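Local coordinates for prolyl endopeptidase (Myxococcus xanthus, PDB 2BKL), which probably hydrolyses oligopeptides on the carboxyl side of proline, and far less readily of alanine, as a serine peptidase of the S9A family, at residues V434-R437 with K438-R442. Residues are numbered along the deposited sequence; the frame is centred on the assembly and turned at random.
Sequences VVHR and KDLKR
Leu-440 lays its CD2 methyl over one face of the His-436 ring, toward the rim, 4.0 Å from the ring centroid in a CH-pi contact. The two side chains cross at about a right angle. At the edge of the Arg-437 guanidinium, near its plane, sits the carboxylate of Asp-439, turned 45° from it. Arg-437 NE gives a salt-bridging hydrogen bond of 3.1 Å to Asp-439 OD1, on the syn side, though tilted out of the carboxylate plane. The Arg-437 chain bends about CG-CD (chi3 68°), which brings NE beside Asp-439 OD1. Arg-437 NH1 gives a hydrogen bond to Gln-414 OE1.

Residues Arg-437 to Leu-440 form a type I beta turn, closed by Leu-440 N to Arg-437 O at 3.1 Å. The same oxygen takes a nearly straight bond of 2.8 Å from His-436 ND1, with the oxygen in the plane of the ring. The two donors reach it from opposite faces of the carbonyl plane. His-436 NE2 is hydrogen-bonded to Glu-418 OE2 on the neighbouring strand 415-423, so both ring nitrogens are used and the ring's rotation is fixed.

With an alanine at Arg-437, Asp-439 would probably lose this charged mate, and Gln-414 its NH1 donor. The turn ends strand 429-437 of the alpha/beta-hydrolase sheet, at the surface. Because ND1 donates to a carbonyl and NE2 pairs with a carboxylate, the histidine may well be protonated.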
loop_
_atom_site.group_PDB
_atom_site.type_symbol
_atom_site.label_atom_id
_atom_site.label_comp_id
_atom_site.label_asym_id
_atom_site.label_seq_id
_atom_site.Cartn_x
_atom_site.Cartn_y
_atom_site.Cartn_z
ATOM N N VAL A 434 -10.310 -3.862 -17.656
ATOM C CA VAL A 434 -11.466 -3.027 -17.936
ATOM C C VAL A 434 -12.701 -3.750 -17.457
ATOM O O VAL A 434 -12.963 -4.886 -17.868
ATOM C CB VAL A 434 -11.576 -2.638 -19.426
ATOM C CG1 VAL A 434 -12.699 -1.616 -19.601
ATOM C CG2 VAL A 434 -10.267 -2.064 -19.951
ATOM N N VAL A 435 -13.463 -3.108 -16.583
ATOM C CA VAL A 435 -14.599 -3.745 -15.909
ATOM C C VAL A 435 -15.856 -2.950 -16.209
ATOM O O VAL A 435 -15.883 -1.721 -16.145
ATOM C CB VAL A 435 -14.378 -3.781 -14.358
ATOM C CG1 VAL A 435 -15.464 -4.598 -13.690
ATOM C CG2 VAL A 435 -12.969 -4.320 -14.007
ATOM N N HIS A 436 -16.924 -3.648 -16.563
ATOM C CA HIS A 436 -18.180 -2.989 -16.894
ATOM C C HIS A 436 -19.318 -3.994 -16.919
ATOM O O HIS A 436 -19.103 -5.197 -16.949
ATOM C CB HIS A 436 -18.086 -2.286 -18.251
ATOM C CG HIS A 436 -17.569 -3.172 -19.330
ATOM N ND1 HIS A 436 -18.372 -4.057 -20.031
ATOM C CD2 HIS A 436 -16.326 -3.314 -19.841
ATOM C CE1 HIS A 436 -17.631 -4.715 -20.907
ATOM N NE2 HIS A 436 -16.387 -4.282 -20.809
ATOM N N ARG A 437 -20.551 -3.487 -16.955
ATOM C CA ARG A 437 -21.698 -4.365 -17.194
ATOM C C ARG A 437 -21.557 -5.065 -18.541
ATOM O O ARG A 437 -21.085 -4.476 -19.525
ATOM C CB ARG A 437 -23.006 -3.576 -17.193
ATOM C CG ARG A 437 -23.467 -3.102 -15.835
ATOM C CD ARG A 437 -24.751 -2.327 -15.883
ATOM N NE ARG A 437 -25.828 -3.232 -16.264
ATOM C CZ ARG A 437 -26.446 -4.055 -15.401
ATOM N NH1 ARG A 437 -26.142 -4.056 -14.099
ATOM N NH2 ARG A 437 -27.379 -4.887 -15.848
ATOM N N LYS A 438 -22.042 -6.296 -18.610
ATOM C CA LYS A 438 -22.076 -7.029 -19.878
ATOM C C LYS A 438 -22.832 -6.303 -20.972
ATOM O O LYS A 438 -22.462 -6.417 -22.138
ATOM C CB LYS A 438 -22.657 -8.437 -19.674
ATOM C CG LYS A 438 -21.737 -9.342 -18.929
ATOM C CD LYS A 438 -22.235 -10.798 -18.867
ATOM C CE LYS A 438 -21.379 -11.652 -17.946
ATOM N NZ LYS A 438 -22.048 -12.939 -17.645
ATOM N N ASP A 439 -23.899 -5.590 -20.617
ATOM C CA ASP A 439 -24.698 -4.850 -21.604
ATOM C C ASP A 439 -24.226 -3.434 -21.962
ATOM O O ASP A 439 -24.942 -2.684 -22.617
ATOM C CB ASP A 439 -26.168 -4.838 -21.185
ATOM C CG ASP A 439 -26.433 -4.109 -19.892
ATOM O OD1 ASP A 439 -25.582 -3.339 -19.348
ATOM O OD2 ASP A 439 -27.553 -4.260 -19.333
ATOM N N LEU A 440 -23.023 -3.066 -21.544
ATOM C CA LEU A 440 -22.474 -1.766 -21.876
ATOM C C LEU A 440 -22.545 -1.541 -23.365
ATOM O O LEU A 440 -22.120 -2.397 -24.137
ATOM C CB LEU A 440 -20.999 -1.714 -21.474
ATOM C CG LEU A 440 -20.256 -0.405 -21.747
ATOM C CD1 LEU A 440 -20.570 0.561 -20.616
ATOM C CD2 LEU A 440 -18.737 -0.669 -21.899
ATOM N N LYS A 441 -23.047 -0.379 -23.762
ATOM C CA LYS A 441 -22.949 0.073 -25.144
ATOM C C LYS A 441 -21.571 0.676 -25.396
ATOM O O LYS A 441 -21.114 1.536 -24.642
ATOM C CB LYS A 441 -24.043 1.107 -25.445
ATOM C CG LYS A 441 -25.426 0.721 -24.911
ATOM C CD LYS A 441 -26.600 1.344 -25.676
ATOM C CE LYS A 441 -27.787 0.381 -25.696
ATOM N NZ LYS A 441 -29.102 1.066 -25.950
ATOM N N ARG A 442 -20.899 0.205 -26.447
ATOM C CA ARG A 442 -19.598 0.710 -26.846
ATOM C C ARG A 442 -19.796 1.834 -27.835
ATOM O O ARG A 442 -19.503 1.695 -29.040
ATOM C CB ARG A 442 -18.733 -0.407 -27.446
ATOM C CG ARG A 442 -18.315 -1.433 -26.422
ATOM C CD ARG A 442 -17.174 -0.972 -25.564
ATOM N NE ARG A 442 -15.909 -1.006 -26.255
ATOM C CZ ARG A 442 -15.138 -2.087 -26.360
ATOM N NH1 ARG A 442 -15.486 -3.255 -25.830
ATOM N NH2 ARG A 442 -13.987 -2.006 -26.991
#